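Long-range contacts in Non-ribosomal peptide synthetase (Methanobrevibacter ruminantium, PDB 6VTJ), which probably releases a carrier-bound peptide as an aldehyde or alcohol, its thiolation domain presenting the phosphopantetheine-tethered product to an NAD(P)H-dependent reductase domain: residues A[110-114]-A[279-283]; A[259-265]-A[449-453]; A[313-319]-A[383-389]; A[375-379]-A[461-465]. All blocks are in the same frame, centred on the assembly; numbering follows the deposited sequence.

Interaction 1 of 4, residues A[110-114]-A[279-283]; sequences LQENT and ERTLY
Leu110 and Arg280 bring the two backbones together, their CA atoms 4.9 Å apart, where the last residues of helix 104-111 meet an irregular loop. The chain leaves the helix through an inverse gamma turn centred on Asn113, and Thr114 is the N-cap of helix 115-120. Two bonds run from side chains to carbonyls of the facing segment. Arg280 NH1 donates to Asn113 O over 3.0 Å; the oxygen lies at the guanidinium edge, near its plane, and Gln457 bonds to both NH1 and this oxygen, through OE1 and NE2. The bend at chi3 (-67°) turns NH1 toward Asn113 O, while the arginine's CG packs 3.2 Å from Leu110 O. CG of Asn113, anti to the backbone N (chi1 -173°), carries the amide toward the loop, where ND2 reaches Glu279 O at 2.9 Å. The acceptor lies in the amide plane, yet the donor stands well above the carbonyl plane. ND2 also bonds to Val385 O, linking the loop to a strand of the sheet. Leu110 CD1 sits 3.8 Å from Leu282 CB, beside Leu304 of helix 291-308. What results is a helix-to-helix connection with an N-cap, tied to a loop of the Rossmann-like reductase domain.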
loop_
_atom_site.group_PDB
_atom_site.type_symbol
_atom_site.label_atom_id
_atom_site.label_comp_id
_atom_site.label_asym_id
_atom_site.label_seq_id
_atom_site.Cartn_x
_atom_site.Cartn_y
_atom_site.Cartn_z
ATOM N N LEU A 110 12.356 19.698 -5.236
ATOM C CA LEU A 110 11.077 19.370 -5.852
ATOM C C LEU A 110 10.746 20.343 -6.977
ATOM O O LEU A 110 10.186 19.943 -8.007
ATOM C CB LEU A 110 9.972 19.354 -4.786
ATOM C CG LEU A 110 10.056 18.169 -3.820
ATOM C CD1 LEU A 110 8.969 18.181 -2.731
ATOM C CD2 LEU A 110 10.041 16.848 -4.599
ATOM N N GLN A 111 11.111 21.625 -6.812
ATOM C CA GLN A 111 10.836 22.606 -7.862
ATOM C C GLN A 111 11.572 22.298 -9.165
ATOM O O GLN A 111 11.138 22.752 -10.225
ATOM C CB GLN A 111 11.181 24.024 -7.397
ATOM C CG GLN A 111 10.164 24.630 -6.440
ATOM C CD GLN A 111 8.757 24.075 -6.653
ATOM O OE1 GLN A 111 8.115 24.325 -7.684
ATOM N NE2 GLN A 111 8.271 23.313 -5.672
ATOM N N GLU A 112 12.638 21.512 -9.121
ATOM C CA GLU A 112 13.321 21.112 -10.338
ATOM C C GLU A 112 12.599 19.994 -11.086
ATOM O O GLU A 112 13.011 19.670 -12.204
ATOM C CB GLU A 112 14.756 20.672 -10.017
ATOM C CG GLU A 112 15.521 21.640 -9.116
ATOM C CD GLU A 112 16.950 21.183 -8.841
ATOM O OE1 GLU A 112 17.328 20.084 -9.301
ATOM O OE2 GLU A 112 17.701 21.922 -8.165
ATOM N N ASN A 113 11.532 19.417 -10.517
ATOM C CA ASN A 113 10.884 18.222 -11.074
ATOM C C ASN A 113 9.780 18.637 -12.054
ATOM O O ASN A 113 8.584 18.566 -11.774
ATOM C CB ASN A 113 10.339 17.332 -9.956
ATOM C CG ASN A 113 9.807 16.005 -10.482
ATOM O OD1 ASN A 113 10.331 15.477 -11.460
ATOM N ND2 ASN A 113 8.746 15.473 -9.857
ATOM N N THR A 114 10.197 19.060 -13.240
ATOM C CA THR A 114 9.283 19.621 -14.222
ATOM C C THR A 114 9.339 18.836 -15.525
ATOM O O THR A 114 10.282 18.077 -15.784
ATOM C CB THR A 114 9.631 21.077 -14.513
ATOM O OG1 THR A 114 10.973 21.122 -15.007
ATOM C CG2 THR A 114 9.520 21.925 -13.226
ATOM N N GLU A 279 3.462 16.031 -8.453
ATOM C CA GLU A 279 4.798 15.441 -8.362
ATOM C C GLU A 279 5.844 16.398 -7.780
ATOM O O GLU A 279 7.007 16.000 -7.605
ATOM C CB GLU A 279 5.234 14.959 -9.749
ATOM C CG GLU A 279 4.396 13.794 -10.310
ATOM C CD GLU A 279 3.245 14.224 -11.252
ATOM O OE1 GLU A 279 2.726 15.355 -11.139
ATOM O OE2 GLU A 279 2.815 13.402 -12.093
ATOM N N ARG A 280 5.462 17.638 -7.471
ATOM C CA ARG A 280 6.340 18.585 -6.797
ATOM C C ARG A 280 5.907 18.848 -5.356
ATOM O O ARG A 280 6.368 19.813 -4.739
ATOM C CB ARG A 280 6.411 19.884 -7.603
ATOM C CG ARG A 280 7.181 19.694 -8.928
ATOM C CD ARG A 280 7.241 20.988 -9.757
ATOM N NE ARG A 280 5.915 21.364 -10.231
ATOM C CZ ARG A 280 5.368 20.893 -11.351
ATOM N NH1 ARG A 280 6.047 20.045 -12.123
ATOM N NH2 ARG A 280 4.145 21.270 -11.702
ATOM N N THR A 281 5.057 17.989 -4.798
ATOM C CA THR A 281 4.506 18.165 -3.465
ATOM C C THR A 281 5.012 17.072 -2.528
ATOM O O THR A 281 4.941 15.881 -2.853
ATOM C CB THR A 281 2.972 18.134 -3.512
ATOM O OG1 THR A 281 2.489 19.044 -4.512
ATOM C CG2 THR A 281 2.398 18.512 -2.161
ATOM N N LEU A 282 5.499 17.471 -1.351
ATOM C CA LEU A 282 5.723 16.496 -0.291
ATOM C C LEU A 282 4.855 16.839 0.909
ATOM O O LEU A 282 3.817 16.211 1.117
ATOM C CB LEU A 282 7.198 16.420 0.115
ATOM C CG LEU A 282 7.580 15.515 1.296
ATOM C CD1 LEU A 282 7.186 14.097 1.082
ATOM C CD2 LEU A 282 9.063 15.582 1.507
ATOM N N TYR A 283 5.251 17.841 1.690
ATOM C CA TYR A 283 4.608 18.144 2.959
ATOM C C TYR A 283 3.815 19.440 2.883
ATOM O O TYR A 283 4.358 20.483 2.507
ATOM C CB TYR A 283 5.643 18.256 4.070
ATOM C CG TYR A 283 5.012 18.455 5.420
ATOM C CD1 TYR A 283 4.154 17.504 5.932
ATOM C CD2 TYR A 283 5.260 19.601 6.176
ATOM C CE1 TYR A 283 3.568 17.654 7.170
ATOM C CE2 TYR A 283 4.673 19.769 7.441
ATOM C CZ TYR A 283 3.827 18.784 7.928
ATOM O OH TYR A 283 3.211 18.898 9.162
#

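Interaction 2 of 4, residues A[259-265]-A[449-453]; sequences ISVLSSY and FEENV
The Phe449 and Tyr265 rings form a T-shaped pair, the edge of Phe449 turned to the face of Tyr265, with centroids 5.0 Å apart and planes at 73°. Phe449 CD1 stands over the centre of the tyrosine ring. Phe449 CB approaches the same ring over its face, 4.1 Å from the centroid, in a CH-pi contact. One face of the phenylalanine is covered by backbone: the Ser264 carbonyl carbon lies over the ring centre, and Tyr265 N is displaced toward the rim. At the edge, Leu262 O comes within 3.1 Å of Phe449 CE2, close to the ring plane, where the carbonyl dipole can meet the positive ring hydrogens. Phe449 CG is anti to the backbone N (chi1 164°), which carries the ring toward the loop and into this position against Ser264. Tyr277 adds a further edge-to-face partner for Phe449.

A second, purely apolar patch lies at the other end of the segments. Ile259 CD1 and Val453 CG1 meet tip to tip at 4.0 Å, and Val453 CG2 is 4.4 Å from Leu262 CB. The loop half is shaped by an inverse gamma turn at Leu262 and by the Ser264 OG bond to Tyr265 O, 2.7 Å long.

Segment 259-265 follows strand 252-258, and Ile259 shares backbone hydrogen bonding with Val318 of strand 313-322. Val261 packs on helix 291-308, and Ile259 and Leu262 touch His387 of strand 385-388. The contact thus binds the approach to helix 456-464 onto the loop after strand 252-258, at the surface of the Rossmann-like reductase domain.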
loop_
_atom_site.group_PDB
_atom_site.type_symbol
_atom_site.label_atom_id
_atom_site.label_comp_id
_atom_site.label_asym_id
_atom_site.label_seq_id
_atom_site.Cartn_x
_atom_site.Cartn_y
_atom_site.Cartn_z
ATOM N N ILE A 259 0.797 6.886 -3.614
ATOM C CA ILE A 259 0.086 8.127 -3.873
ATOM C C ILE A 259 -0.648 8.615 -2.634
ATOM O O ILE A 259 -0.985 9.801 -2.540
ATOM C CB ILE A 259 -0.893 7.932 -5.055
ATOM C CG1 ILE A 259 -1.259 9.277 -5.693
ATOM C CG2 ILE A 259 -2.155 7.157 -4.599
ATOM C CD1 ILE A 259 -0.056 10.036 -6.232
ATOM N N SER A 260 -0.915 7.728 -1.673
ATOM C CA SER A 260 -1.675 8.104 -0.487
ATOM C C SER A 260 -0.932 9.067 0.432
ATOM O O SER A 260 -1.538 9.520 1.407
ATOM C CB SER A 260 -2.059 6.864 0.322
ATOM O OG SER A 260 -2.899 6.019 -0.450
ATOM N N VAL A 261 0.344 9.384 0.170
ATOM C CA VAL A 261 0.993 10.385 1.012
ATOM C C VAL A 261 0.362 11.744 0.796
ATOM O O VAL A 261 0.354 12.565 1.712
ATOM C CB VAL A 261 2.524 10.455 0.819
ATOM C CG1 VAL A 261 3.183 9.137 1.195
ATOM C CG2 VAL A 261 2.884 10.891 -0.588
ATOM N N LEU A 262 -0.189 12.010 -0.399
ATOM C CA LEU A 262 -1.067 13.165 -0.604
ATOM C C LEU A 262 -2.452 12.786 -0.078
ATOM O O LEU A 262 -3.378 12.453 -0.819
ATOM C CB LEU A 262 -1.101 13.568 -2.067
ATOM C CG LEU A 262 0.285 13.643 -2.698
ATOM C CD1 LEU A 262 0.182 14.063 -4.145
ATOM C CD2 LEU A 262 1.218 14.590 -1.922
ATOM N N SER A 263 -2.590 12.824 1.244
ATOM C CA SER A 263 -3.670 12.105 1.900
ATOM C C SER A 263 -4.958 12.901 2.033
ATOM O O SER A 263 -6.017 12.292 2.180
ATOM C CB SER A 263 -3.225 11.658 3.294
ATOM O OG SER A 263 -2.816 12.778 4.068
ATOM N N SER A 264 -4.903 14.228 1.995
ATOM C CA SER A 264 -6.057 15.043 2.350
ATOM C C SER A 264 -5.728 16.489 2.031
ATOM O O SER A 264 -4.581 16.825 1.737
ATOM C CB SER A 264 -6.391 14.924 3.830
ATOM O OG SER A 264 -5.432 15.643 4.597
ATOM N N TYR A 265 -6.744 17.349 2.131
ATOM C CA TYR A 265 -6.478 18.779 2.187
ATOM C C TYR A 265 -5.631 19.086 3.413
ATOM O O TYR A 265 -5.588 18.315 4.376
ATOM C CB TYR A 265 -7.776 19.585 2.244
ATOM C CG TYR A 265 -8.577 19.572 0.964
ATOM C CD1 TYR A 265 -8.103 20.188 -0.183
ATOM C CD2 TYR A 265 -9.821 18.964 0.912
ATOM C CE1 TYR A 265 -8.840 20.183 -1.357
ATOM C CE2 TYR A 265 -10.562 18.951 -0.249
ATOM C CZ TYR A 265 -10.067 19.565 -1.379
ATOM O OH TYR A 265 -10.815 19.552 -2.533
ATOM N N PHE A 449 -11.599 15.423 -2.127
ATOM C CA PHE A 449 -10.181 15.770 -2.220
ATOM C C PHE A 449 -9.390 15.016 -3.298
ATOM O O PHE A 449 -8.627 15.636 -4.038
ATOM C CB PHE A 449 -9.451 15.546 -0.889
ATOM C CG PHE A 449 -7.946 15.510 -1.042
ATOM C CD1 PHE A 449 -7.232 16.683 -1.259
ATOM C CD2 PHE A 449 -7.252 14.304 -1.033
ATOM C CE1 PHE A 449 -5.849 16.665 -1.441
ATOM C CE2 PHE A 449 -5.873 14.277 -1.212
ATOM C CZ PHE A 449 -5.167 15.460 -1.415
ATOM N N GLU A 450 -9.526 13.685 -3.349
ATOM C CA GLU A 450 -8.638 12.887 -4.198
ATOM C C GLU A 450 -8.747 13.284 -5.667
ATOM O O GLU A 450 -7.766 13.163 -6.418
ATOM C CB GLU A 450 -8.933 11.396 -4.026
ATOM N N GLU A 451 -9.915 13.789 -6.085
ATOM C CA GLU A 451 -10.082 14.285 -7.448
ATOM C C GLU A 451 -9.057 15.349 -7.817
ATOM O O GLU A 451 -8.879 15.633 -9.009
ATOM C CB GLU A 451 -11.489 14.860 -7.641
ATOM N N ASN A 452 -8.381 15.942 -6.831
ATOM C CA ASN A 452 -7.454 17.041 -7.054
ATOM C C ASN A 452 -6.003 16.594 -7.126
ATOM O O ASN A 452 -5.121 17.440 -7.311
ATOM C CB ASN A 452 -7.612 18.095 -5.958
ATOM C CG ASN A 452 -8.964 18.770 -6.001
ATOM O OD1 ASN A 452 -9.848 18.447 -5.205
ATOM N ND2 ASN A 452 -9.146 19.695 -6.954
ATOM N N VAL A 453 -5.729 15.298 -6.987
ATOM C CA VAL A 453 -4.368 14.821 -7.170
ATOM C C VAL A 453 -4.043 14.806 -8.656
ATOM O O VAL A 453 -4.778 14.213 -9.455
ATOM C CB VAL A 453 -4.207 13.424 -6.562
ATOM C CG1 VAL A 453 -2.892 12.818 -7.010
ATOM C CG2 VAL A 453 -4.279 13.509 -5.063
#

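Interaction 3 of 4, residues A[313-319]-A[383-389]; sequences VKIIRVG and SRVFHCM
Two neighbouring parallel strands of the reductase domain's central sheet meet here, strand 313-318 and strand 385-388, their axes 4.7 Å apart and 22° from parallel. Ile315 is the reading point of the register: its N donates to Arg384 O (2.7 Å) and its O accepts from Phe386 N (2.8 Å). Arg317 repeats the pattern two residues on, with N bonded to Phe386 O and O to Cys388 N. Each alternate residue bonds to the two residues that flank its opposite number, as Ile315 does around Val385, the signature of parallel pairing.

In this Rossmann-like sheet strand 252-258 runs along the other edge of strand 313-322, so the latter is an interior strand. Ile315, Val385, Arg317 and His387 project to one face, the first packing against helix 291-308. Ile316, Phe386 and Cys388 project to the other, toward helix 366-376; Ile316 CG2 is 3.6 Å from Cys388 CB.

Arg317 lies alongside His387, pointing the same way, and NH1 donates to NE2 at 3.0 Å with an angle of 154°. Each partner lies near the other's plane, although guanidinium and imidazole are turned 34° apart. The extended chain from CG to NE brings the guanidinium to that ring edge, while Val385 CG1 packs over one guanidinium face. A salt bridge from NH2 to Glu300 and the bond from His387 ND1 to Glu454 O hold the pair from both ends.

At the strand start, Lys314 NZ reaches Ser383 O at 2.8 Å, its bent chain passing CD along the Phe386 ring edge. A water accepts from both Val313 N and Arg384 NE.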
loop_
_atom_site.group_PDB
_atom_site.type_symbol
_atom_site.label_atom_id
_atom_site.label_comp_id
_atom_site.label_asym_id
_atom_site.label_seq_id
_atom_site.Cartn_x
_atom_site.Cartn_y
_atom_site.Cartn_z
ATOM N N VAL A 313 18.270 10.060 -6.661
ATOM C CA VAL A 313 17.122 9.318 -6.147
ATOM C C VAL A 313 15.906 9.520 -7.038
ATOM O O VAL A 313 15.786 10.514 -7.766
ATOM C CB VAL A 313 16.726 9.718 -4.702
ATOM C CG1 VAL A 313 17.916 9.701 -3.756
ATOM C CG2 VAL A 313 16.070 11.090 -4.700
ATOM N N LYS A 314 14.995 8.544 -6.957
ATOM C CA LYS A 314 13.648 8.647 -7.491
ATOM C C LYS A 314 12.657 8.150 -6.452
ATOM O O LYS A 314 12.922 7.217 -5.684
ATOM C CB LYS A 314 13.448 7.836 -8.780
ATOM C CG LYS A 314 14.627 7.849 -9.731
ATOM C CD LYS A 314 14.303 8.622 -10.968
ATOM C CE LYS A 314 15.517 8.777 -11.883
ATOM N NZ LYS A 314 15.658 10.236 -12.176
ATOM N N ILE A 315 11.505 8.790 -6.444
ATOM C CA ILE A 315 10.373 8.349 -5.660
ATOM C C ILE A 315 9.231 8.113 -6.641
ATOM O O ILE A 315 8.777 9.046 -7.311
ATOM C CB ILE A 315 10.003 9.373 -4.578
ATOM C CG1 ILE A 315 11.132 9.443 -3.533
ATOM C CG2 ILE A 315 8.662 9.014 -3.948
ATOM C CD1 ILE A 315 11.042 10.607 -2.600
ATOM N N ILE A 316 8.778 6.873 -6.727
ATOM C CA ILE A 316 7.738 6.469 -7.660
ATOM C C ILE A 316 6.516 6.130 -6.814
ATOM O O ILE A 316 6.436 5.039 -6.239
ATOM C CB ILE A 316 8.191 5.277 -8.526
ATOM C CG1 ILE A 316 9.384 5.673 -9.417
ATOM C CG2 ILE A 316 7.034 4.737 -9.375
ATOM C CD1 ILE A 316 9.843 4.530 -10.350
ATOM N N ARG A 317 5.557 7.053 -6.723
ATOM C CA ARG A 317 4.308 6.782 -6.013
ATOM C C ARG A 317 3.379 5.915 -6.862
ATOM O O ARG A 317 3.000 6.302 -7.975
ATOM C CB ARG A 317 3.616 8.092 -5.641
ATOM C CG ARG A 317 4.436 8.944 -4.696
ATOM C CD ARG A 317 3.863 10.336 -4.552
ATOM N NE ARG A 317 4.610 11.098 -3.559
ATOM C CZ ARG A 317 4.675 12.419 -3.531
ATOM N NH1 ARG A 317 4.029 13.134 -4.456
ATOM N NH2 ARG A 317 5.378 13.025 -2.573
ATOM N N VAL A 318 2.989 4.758 -6.343
ATOM C CA VAL A 318 2.068 3.880 -7.057
ATOM C C VAL A 318 0.702 3.925 -6.376
ATOM O O VAL A 318 0.537 4.465 -5.276
ATOM C CB VAL A 318 2.605 2.432 -7.187
ATOM C CG1 VAL A 318 3.908 2.426 -8.014
ATOM C CG2 VAL A 318 2.789 1.755 -5.823
ATOM N N GLY A 319 -0.295 3.379 -7.062
ATOM C CA GLY A 319 -1.657 3.517 -6.603
ATOM C C GLY A 319 -2.301 2.210 -6.196
ATOM O O GLY A 319 -1.846 1.553 -5.257
ATOM N N SER A 383 14.554 14.657 -12.445
ATOM C CA SER A 383 13.207 14.078 -12.435
ATOM C C SER A 383 13.143 13.104 -11.274
ATOM O O SER A 383 13.516 11.936 -11.400
ATOM C CB SER A 383 12.900 13.395 -13.760
ATOM O OG SER A 383 13.061 14.305 -14.836
ATOM N N ARG A 384 12.649 13.579 -10.130
ATOM C CA ARG A 384 12.784 12.829 -8.888
ATOM C C ARG A 384 11.521 12.128 -8.403
ATOM O O ARG A 384 11.633 11.123 -7.698
ATOM C CB ARG A 384 13.298 13.755 -7.784
ATOM C CG ARG A 384 14.811 13.993 -7.875
ATOM C CD ARG A 384 15.342 14.901 -6.733
ATOM N NE ARG A 384 16.747 15.218 -6.965
ATOM C CZ ARG A 384 17.198 16.330 -7.562
ATOM N NH1 ARG A 384 16.360 17.273 -7.979
ATOM N NH2 ARG A 384 18.504 16.500 -7.739
ATOM N N VAL A 385 10.327 12.597 -8.753
ATOM C CA VAL A 385 9.105 12.097 -8.136
ATOM C C VAL A 385 8.071 11.844 -9.219
ATOM O O VAL A 385 7.855 12.690 -10.093
ATOM C CB VAL A 385 8.547 13.071 -7.083
ATOM C CG1 VAL A 385 7.194 12.582 -6.589
ATOM C CG2 VAL A 385 9.512 13.225 -5.904
ATOM N N PHE A 386 7.436 10.688 -9.173
ATOM C CA PHE A 386 6.475 10.337 -10.205
ATOM C C PHE A 386 5.207 9.770 -9.582
ATOM O O PHE A 386 5.229 9.231 -8.468
ATOM C CB PHE A 386 7.068 9.341 -11.178
ATOM C CG PHE A 386 8.348 9.802 -11.794
ATOM C CD1 PHE A 386 8.337 10.590 -12.935
ATOM C CD2 PHE A 386 9.559 9.452 -11.233
ATOM C CE1 PHE A 386 9.519 11.014 -13.498
ATOM C CE2 PHE A 386 10.752 9.888 -11.791
ATOM C CZ PHE A 386 10.728 10.663 -12.921
ATOM N N HIS A 387 4.100 9.935 -10.311
ATOM C CA HIS A 387 2.784 9.400 -9.972
ATOM C C HIS A 387 2.457 8.301 -10.981
ATOM O O HIS A 387 1.815 8.537 -12.010
ATOM C CB HIS A 387 1.755 10.511 -9.960
ATOM C CG HIS A 387 1.945 11.467 -8.822
ATOM N ND1 HIS A 387 1.172 12.594 -8.649
ATOM C CD2 HIS A 387 2.821 11.449 -7.790
ATOM C CE1 HIS A 387 1.566 13.230 -7.560
ATOM N NE2 HIS A 387 2.567 12.558 -7.022
ATOM N N CYS A 388 2.905 7.087 -10.675
ATOM C CA CYS A 388 2.905 5.997 -11.639
ATOM C C CYS A 388 1.663 5.140 -11.396
ATOM O O CYS A 388 1.710 4.136 -10.686
ATOM C CB CYS A 388 4.199 5.202 -11.513
ATOM S SG CYS A 388 4.404 3.894 -12.736
ATOM N N MET A 389 0.550 5.540 -12.004
ATOM C CA MET A 389 -0.719 4.854 -11.861
ATOM C C MET A 389 -1.543 5.050 -13.122
ATOM O O MET A 389 -1.404 6.056 -13.828
ATOM C CB MET A 389 -1.501 5.347 -10.633
ATOM C CG MET A 389 -1.630 6.862 -10.514
ATOM S SD MET A 389 -2.030 7.357 -8.807
ATOM C CE MET A 389 -3.767 6.911 -8.708
HETATM O O HOH W 1 18.806 13.120 -7.010
#

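Interaction 4 of 4, residues A[375-379]-A[461-465]; sequences ALSKT and ILHSL
Leu376 CG and Leu462 CD2 touch at 3.9 Å, their side chains crossing at about a right angle, in an apolar helix-end contact between helix 366-376 and helix 456-464 at the flank of the Rossmann-like sheet. No hydrogen bond crosses it. Leu376 also uses CD2 against Ile461 CG2, 4.0 Å away, so its isobutyl group meets two successive residues of the facing helix. Leu465, just past the end of that helix, supplies the third apolar surface: CD1 lies 3.8 Å from Thr379 CG2, and at the same separation from the carbonyl oxygen of Ala375. Ala375 CB flanks this methyl more loosely, at 4.3 Å. The CA separations of 7.0 Å and more show that side chains, not close backbones, make the contact.

In the next shell, Phe386 of strand 385-388 touches Leu376, Thr379 and Ile461, placing the helix ends against the sheet. Trp115 and Phe118 of helix 115-120 pack on Ile461, whereas Phe467 and Trp469 pack on Leu462.

Thr379 is positioned by the type I beta turn from Leu376 to Thr379, through which the chain leaves its helix. Its CG2 stands anti to the carbonyl carbon (chi1 57° for OG1), which sends the methyl to Leu465 and the hydroxyl back to the helix end. Leu376 O thereby accepts twice: from Thr379 N at 3.2 Å, and from Thr379 OG1, in the carbonyl plane, at 2.8 Å.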
loop_
_atom_site.group_PDB
_atom_site.type_symbol
_atom_site.label_atom_id
_atom_site.label_comp_id
_atom_site.label_asym_id
_atom_site.label_seq_id
_atom_site.Cartn_x
_atom_site.Cartn_y
_atom_site.Cartn_z
ATOM N N ALA A 375 10.864 2.072 -16.524
ATOM C CA ALA A 375 11.061 3.210 -17.431
ATOM C C ALA A 375 11.412 4.475 -16.664
ATOM O O ALA A 375 12.321 5.216 -17.052
ATOM C CB ALA A 375 9.811 3.446 -18.289
ATOM N N LEU A 376 10.679 4.762 -15.587
ATOM C CA LEU A 376 10.913 5.989 -14.844
ATOM C C LEU A 376 12.257 5.979 -14.135
ATOM O O LEU A 376 12.802 7.053 -13.868
ATOM C CB LEU A 376 9.771 6.227 -13.851
ATOM C CG LEU A 376 8.426 6.440 -14.564
ATOM C CD1 LEU A 376 7.237 6.374 -13.602
ATOM C CD2 LEU A 376 8.417 7.753 -15.356
ATOM N N SER A 377 12.825 4.796 -13.855
ATOM C CA SER A 377 14.131 4.757 -13.207
ATOM C C SER A 377 15.237 5.328 -14.099
ATOM O O SER A 377 16.291 5.707 -13.581
ATOM C CB SER A 377 14.456 3.319 -12.789
ATOM O OG SER A 377 13.460 2.823 -11.877
ATOM N N LYS A 378 15.010 5.430 -15.415
ATOM C CA LYS A 378 16.009 5.939 -16.358
ATOM C C LYS A 378 15.874 7.439 -16.659
ATOM O O LYS A 378 16.656 7.964 -17.464
ATOM C CB LYS A 378 15.940 5.161 -17.679
ATOM C CG LYS A 378 16.021 3.617 -17.600
ATOM C CD LYS A 378 15.935 3.058 -19.039
ATOM C CE LYS A 378 15.913 1.538 -19.127
ATOM N NZ LYS A 378 14.575 1.007 -18.769
ATOM N N THR A 379 14.915 8.141 -16.041
ATOM C CA THR A 379 14.719 9.571 -16.286
ATOM C C THR A 379 15.912 10.389 -15.754
ATOM O O THR A 379 16.700 9.892 -14.947
ATOM C CB THR A 379 13.410 10.034 -15.644
ATOM O OG1 THR A 379 13.410 9.737 -14.243
ATOM C CG2 THR A 379 12.182 9.353 -16.326
ATOM N N ILE A 461 5.412 12.092 -19.176
ATOM C CA ILE A 461 6.776 11.602 -19.210
ATOM C C ILE A 461 6.771 10.156 -19.676
ATOM O O ILE A 461 7.504 9.780 -20.601
ATOM C CB ILE A 461 7.435 11.782 -17.831
ATOM C CG1 ILE A 461 7.676 13.273 -17.563
ATOM C CG2 ILE A 461 8.736 11.006 -17.742
ATOM C CD1 ILE A 461 8.363 13.585 -16.206
ATOM N N LEU A 462 5.857 9.356 -19.124
ATOM C CA LEU A 462 5.785 7.959 -19.520
ATOM C C LEU A 462 5.489 7.864 -21.005
ATOM O O LEU A 462 6.086 7.051 -21.717
ATOM C CB LEU A 462 4.707 7.234 -18.720
ATOM C CG LEU A 462 5.013 6.803 -17.296
ATOM C CD1 LEU A 462 3.699 6.493 -16.610
ATOM C CD2 LEU A 462 5.888 5.584 -17.345
ATOM N N HIS A 463 4.612 8.735 -21.501
ATOM C CA HIS A 463 4.288 8.648 -22.912
ATOM C C HIS A 463 5.511 8.980 -23.756
ATOM O O HIS A 463 5.816 8.280 -24.733
ATOM C CB HIS A 463 3.134 9.565 -23.262
ATOM C CG HIS A 463 2.846 9.587 -24.724
ATOM N ND1 HIS A 463 2.041 8.650 -25.335
ATOM C CD2 HIS A 463 3.303 10.398 -25.710
ATOM C CE1 HIS A 463 1.989 8.902 -26.632
ATOM N NE2 HIS A 463 2.749 9.953 -26.887
ATOM N N SER A 464 6.262 10.003 -23.348
ATOM C CA SER A 464 7.485 10.325 -24.068
ATOM C C SER A 464 8.432 9.136 -24.073
ATOM O O SER A 464 9.145 8.915 -25.055
ATOM C CB SER A 464 8.120 11.573 -23.457
ATOM O OG SER A 464 9.492 11.655 -23.769
ATOM N N LEU A 465 8.381 8.305 -23.035
ATOM C CA LEU A 465 9.234 7.132 -22.911
ATOM C C LEU A 465 8.671 5.905 -23.614
ATOM O O LEU A 465 9.283 4.836 -23.548
ATOM C CB LEU A 465 9.472 6.817 -21.426
ATOM C CG LEU A 465 10.309 7.870 -20.705
ATOM C CD1 LEU A 465 10.351 7.621 -19.163
ATOM C CD2 LEU A 465 11.736 7.949 -21.305
#

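Interaction 3 is the sheet pairing to which the others attach. Interaction 1 lies about 11 Å from it, centre to centre, and joins it through Thr281 O with Arg317 NH2; interaction 4, also about 11 Å away, joins through Lys314 NZ and Thr379 O. Interaction 2, about 15 Å off, meets it at Ile259 and Val318. Interactions 2 and 4 do not touch, their centres about 23 Å apart. Along the chain, interaction 1 closes before interactions 3 and 4 open, while interaction 3 is nested inside the loop closed by interaction 2. Segment 449-453 precedes helix 456-464 and segment 461-465 holds its last turn, so late residues are bound back onto the reductase domain's Rossmann-like sheet.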